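Long-range contact in PrgZ (PDB 4FAJ), which serves as an extracellular, membrane-anchored pheromone receptor that binds peptide and belongs to a solute-binding family generally linked to peptide transport: residues T65-L73 with L244-W253. Numbering follows the deposited sequence. Where two conformers were deposited one is given.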
loop_
_atom_site.group_PDB
_atom_site.type_symbol
_atom_site.label_atom_id
_atom_site.label_comp_id
_atom_site.label_asym_id
_atom_site.label_seq_id
_atom_site.Cartn_x
_atom_site.Cartn_y
_atom_site.Cartn_z
ATOM N N THR A 65 -12.239 -7.079 11.185
ATOM C CA THR A 65 -11.667 -8.053 10.276
ATOM C C THR A 65 -10.425 -7.533 9.571
ATOM O O THR A 65 -10.195 -6.327 9.484
ATOM C CB THR A 65 -12.697 -8.517 9.220
ATOM O OG1 THR A 65 -13.062 -7.420 8.381
ATOM C CG2 THR A 65 -13.938 -9.068 9.896
ATOM N N ALA A 66 -9.654 -8.474 9.038
ATOM C CA ALA A 66 -8.412 -8.190 8.320
ATOM C C ALA A 66 -8.329 -9.184 7.170
ATOM O O ALA A 66 -8.931 -10.264 7.244
ATOM C CB ALA A 66 -7.208 -8.359 9.258
ATOM N N GLY A 67 -7.578 -8.837 6.127
ATOM C CA GLY A 67 -7.473 -9.689 4.932
ATOM C C GLY A 67 -6.331 -10.697 4.964
ATOM O O GLY A 67 -6.389 -11.717 4.275
ATOM N N THR A 68 -5.285 -10.409 5.749
ATOM C CA THR A 68 -4.126 -11.304 5.884
ATOM C C THR A 68 -3.580 -11.225 7.306
ATOM O O THR A 68 -3.940 -10.309 8.040
ATOM C CB THR A 68 -2.956 -10.908 4.939
ATOM O OG1 THR A 68 -2.296 -9.739 5.453
ATOM C CG2 THR A 68 -3.421 -10.660 3.484
ATOM N N PRO A 69 -2.694 -12.170 7.693
ATOM C CA PRO A 69 -1.959 -11.984 8.944
ATOM C C PRO A 69 -1.062 -10.756 8.888
ATOM O O PRO A 69 -0.747 -10.260 7.808
ATOM C CB PRO A 69 -1.113 -13.253 9.059
ATOM C CG PRO A 69 -1.844 -14.278 8.164
ATOM C CD PRO A 69 -2.336 -13.441 7.037
ATOM N N VAL A 70 -0.677 -10.262 10.055
ATOM C CA VAL A 70 0.299 -9.184 10.150
ATOM C C VAL A 70 1.616 -9.701 9.601
ATOM O O VAL A 70 1.994 -10.823 9.896
ATOM C CB VAL A 70 0.457 -8.733 11.609
ATOM C CG1 VAL A 70 1.682 -7.843 11.776
ATOM C CG2 VAL A 70 -0.820 -8.008 12.072
ATOM N N GLN A 71 2.295 -8.899 8.784
ATOM C CA GLN A 71 3.555 -9.290 8.162
ATOM C C GLN A 71 4.791 -8.623 8.798
ATOM O O GLN A 71 5.853 -9.242 8.868
ATOM C CB GLN A 71 3.532 -8.957 6.681
ATOM C CG GLN A 71 2.401 -9.583 5.921
ATOM C CD GLN A 71 2.514 -11.089 5.890
ATOM O OE1 GLN A 71 3.542 -11.623 5.487
ATOM N NE2 GLN A 71 1.464 -11.775 6.307
ATOM N N SER A 72 4.641 -7.383 9.270
ATOM C CA SER A 72 5.727 -6.653 9.912
ATOM C C SER A 72 5.220 -5.801 11.081
ATOM O O SER A 72 4.098 -5.278 11.039
ATOM C CB SER A 72 6.442 -5.762 8.878
ATOM O OG SER A 72 7.397 -4.918 9.494
ATOM N N LEU A 73 6.047 -5.690 12.119
ATOM C CA LEU A 73 5.812 -4.777 13.232
ATOM C C LEU A 73 6.864 -3.658 13.274
ATOM O O LEU A 73 7.014 -2.976 14.298
ATOM C CB LEU A 73 5.816 -5.549 14.553
ATOM C CG LEU A 73 4.815 -6.688 14.699
ATOM C CD1 LEU A 73 5.051 -7.426 16.015
ATOM C CD2 LEU A 73 3.406 -6.139 14.635
ATOM N N LEU A 244 -0.537 -11.055 20.056
ATOM C CA LEU A 244 -0.190 -11.434 18.681
ATOM C C LEU A 244 0.845 -12.549 18.774
ATOM O O LEU A 244 2.006 -12.302 19.096
ATOM C CB LEU A 244 0.365 -10.251 17.863
ATOM C CG LEU A 244 0.338 -10.431 16.335
ATOM C CD1 LEU A 244 0.741 -9.148 15.610
ATOM C CD2 LEU A 244 1.215 -11.540 15.865
ATOM N N GLU A 245 0.417 -13.774 18.493
ATOM C CA GLU A 245 1.263 -14.943 18.750
ATOM C C GLU A 245 2.436 -15.080 17.789
ATOM O O GLU A 245 3.556 -15.367 18.213
ATOM C CB GLU A 245 0.427 -16.222 18.734
ATOM C CG GLU A 245 -0.500 -16.342 19.927
ATOM C CD GLU A 245 -0.991 -17.760 20.140
ATOM O OE1 GLU A 245 -1.044 -18.539 19.157
ATOM O OE2 GLU A 245 -1.321 -18.093 21.297
ATOM N N GLY A 246 2.185 -14.891 16.499
ATOM C CA GLY A 246 3.214 -15.100 15.485
ATOM C C GLY A 246 3.089 -14.141 14.317
ATOM O O GLY A 246 2.076 -14.137 13.611
ATOM N N VAL A 247 4.122 -13.331 14.102
ATOM C CA VAL A 247 4.152 -12.436 12.952
ATOM C C VAL A 247 4.224 -13.272 11.685
ATOM O O VAL A 247 5.043 -14.172 11.587
ATOM C CB VAL A 247 5.363 -11.490 12.986
ATOM C CG1 VAL A 247 5.423 -10.646 11.694
ATOM C CG2 VAL A 247 5.305 -10.584 14.217
ATOM N N GLY A 248 3.365 -12.968 10.720
ATOM C CA GLY A 248 3.340 -13.691 9.456
ATOM C C GLY A 248 2.344 -14.838 9.394
ATOM O O GLY A 248 2.018 -15.301 8.297
ATOM N N THR A 249 1.836 -15.278 10.545
ATOM C CA THR A 249 0.996 -16.473 10.602
ATOM C C THR A 249 -0.315 -16.374 11.402
ATOM O O THR A 249 -1.264 -17.079 11.063
ATOM C CB THR A 249 1.799 -17.675 11.157
ATOM O OG1 THR A 249 2.222 -17.393 12.494
ATOM C CG2 THR A 249 3.028 -17.951 10.294
ATOM N N SER A 250 -0.373 -15.542 12.452
ATOM C CA SER A 250 -1.555 -15.495 13.344
ATOM C C SER A 250 -2.795 -14.921 12.649
ATOM O O SER A 250 -2.717 -13.870 12.007
ATOM C CB SER A 250 -1.292 -14.635 14.589
ATOM O OG SER A 250 -0.538 -15.301 15.581
ATOM N N ASP A 251 -3.928 -15.611 12.796
ATOM C CA ASP A 251 -5.203 -15.165 12.228
ATOM C C ASP A 251 -5.997 -14.267 13.190
ATOM O O ASP A 251 -7.075 -13.791 12.837
ATOM C CB ASP A 251 -6.058 -16.369 11.791
ATOM C CG ASP A 251 -6.716 -17.099 12.964
ATOM O OD1 ASP A 251 -6.157 -17.088 14.079
ATOM O OD2 ASP A 251 -7.800 -17.695 12.766
ATOM N N LYS A 252 -5.458 -14.040 14.390
ATOM C CA LYS A 252 -6.098 -13.206 15.412
ATOM C C LYS A 252 -5.081 -12.323 16.104
ATOM O O LYS A 252 -3.954 -12.746 16.335
ATOM C CB LYS A 252 -6.688 -14.081 16.506
ATOM C CG LYS A 252 -7.824 -14.916 16.098
ATOM C CD LYS A 252 -8.328 -15.679 17.309
ATOM C CE LYS A 252 -9.601 -16.411 16.984
ATOM N NZ LYS A 252 -9.406 -17.395 15.914
ATOM N N TRP A 253 -5.485 -11.103 16.443
ATOM C CA TRP A 253 -4.711 -10.272 17.358
ATOM C C TRP A 253 -5.601 -9.267 18.077
ATOM O O TRP A 253 -6.748 -9.011 17.666
ATOM C CB TRP A 253 -3.523 -9.596 16.653
ATOM C CG TRP A 253 -3.874 -8.772 15.474
ATOM C CD1 TRP A 253 -4.101 -7.429 15.453
ATOM C CD2 TRP A 253 -4.019 -9.225 14.129
ATOM N NE1 TRP A 253 -4.389 -7.015 14.178
ATOM C CE2 TRP A 253 -4.356 -8.101 13.346
ATOM C CE3 TRP A 253 -3.910 -10.474 13.508
ATOM C CZ2 TRP A 253 -4.567 -8.186 11.972
ATOM C CZ3 TRP A 253 -4.137 -10.560 12.145
ATOM C CH2 TRP A 253 -4.452 -9.425 11.392
HETATM O O HOH W 1 -1.069 -11.681 12.448
HETATM O O HOH W 2 0.975 -14.852 5.870
#
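V70 sets its CG2 methyl over one face of the W253 six-membered ring. This is a CH-pi contact, 3.7 Å from CG2 to the ring centroid. With CG1 anti to the backbone N (chi1 167°), CG2 sits beside that N, over the ring, and also meets L244 CD1. A66 CB packs obliquely on W253 CH2 at 3.6 Å, and T68 O lies at the ring edge. Further along, L73 CD1 touches V247 CG2 at 3.6 Å. P69 CB comes to 3.4 Å from S250 O. Helix 81-90 packs on V70, L73 and W253 as well.

In this family 5 solute-binding protein, strands 61-66 and 252-257 belong to one mixed sheet, with strand 271-276 between them. Segment 67-73 leaves the first strand and packs on the loop between strands 239-243 and 252-257. T68 also packs on an apolar side chain of the bound peptide.

One direct hydrogen bond links the backbones: G248 N to V70 O, 2.7 Å. Two waters add bridges. One joins V70 N to S250 O, the other Q71 NE2 to G248 O. The Q71 chain bends (chi2 -65°), and NE2 donates a hydrogen bond to P69 O (3.1 Å) from above the carbonyl plane. T68 OG1 donates to P69 O from the opposite face.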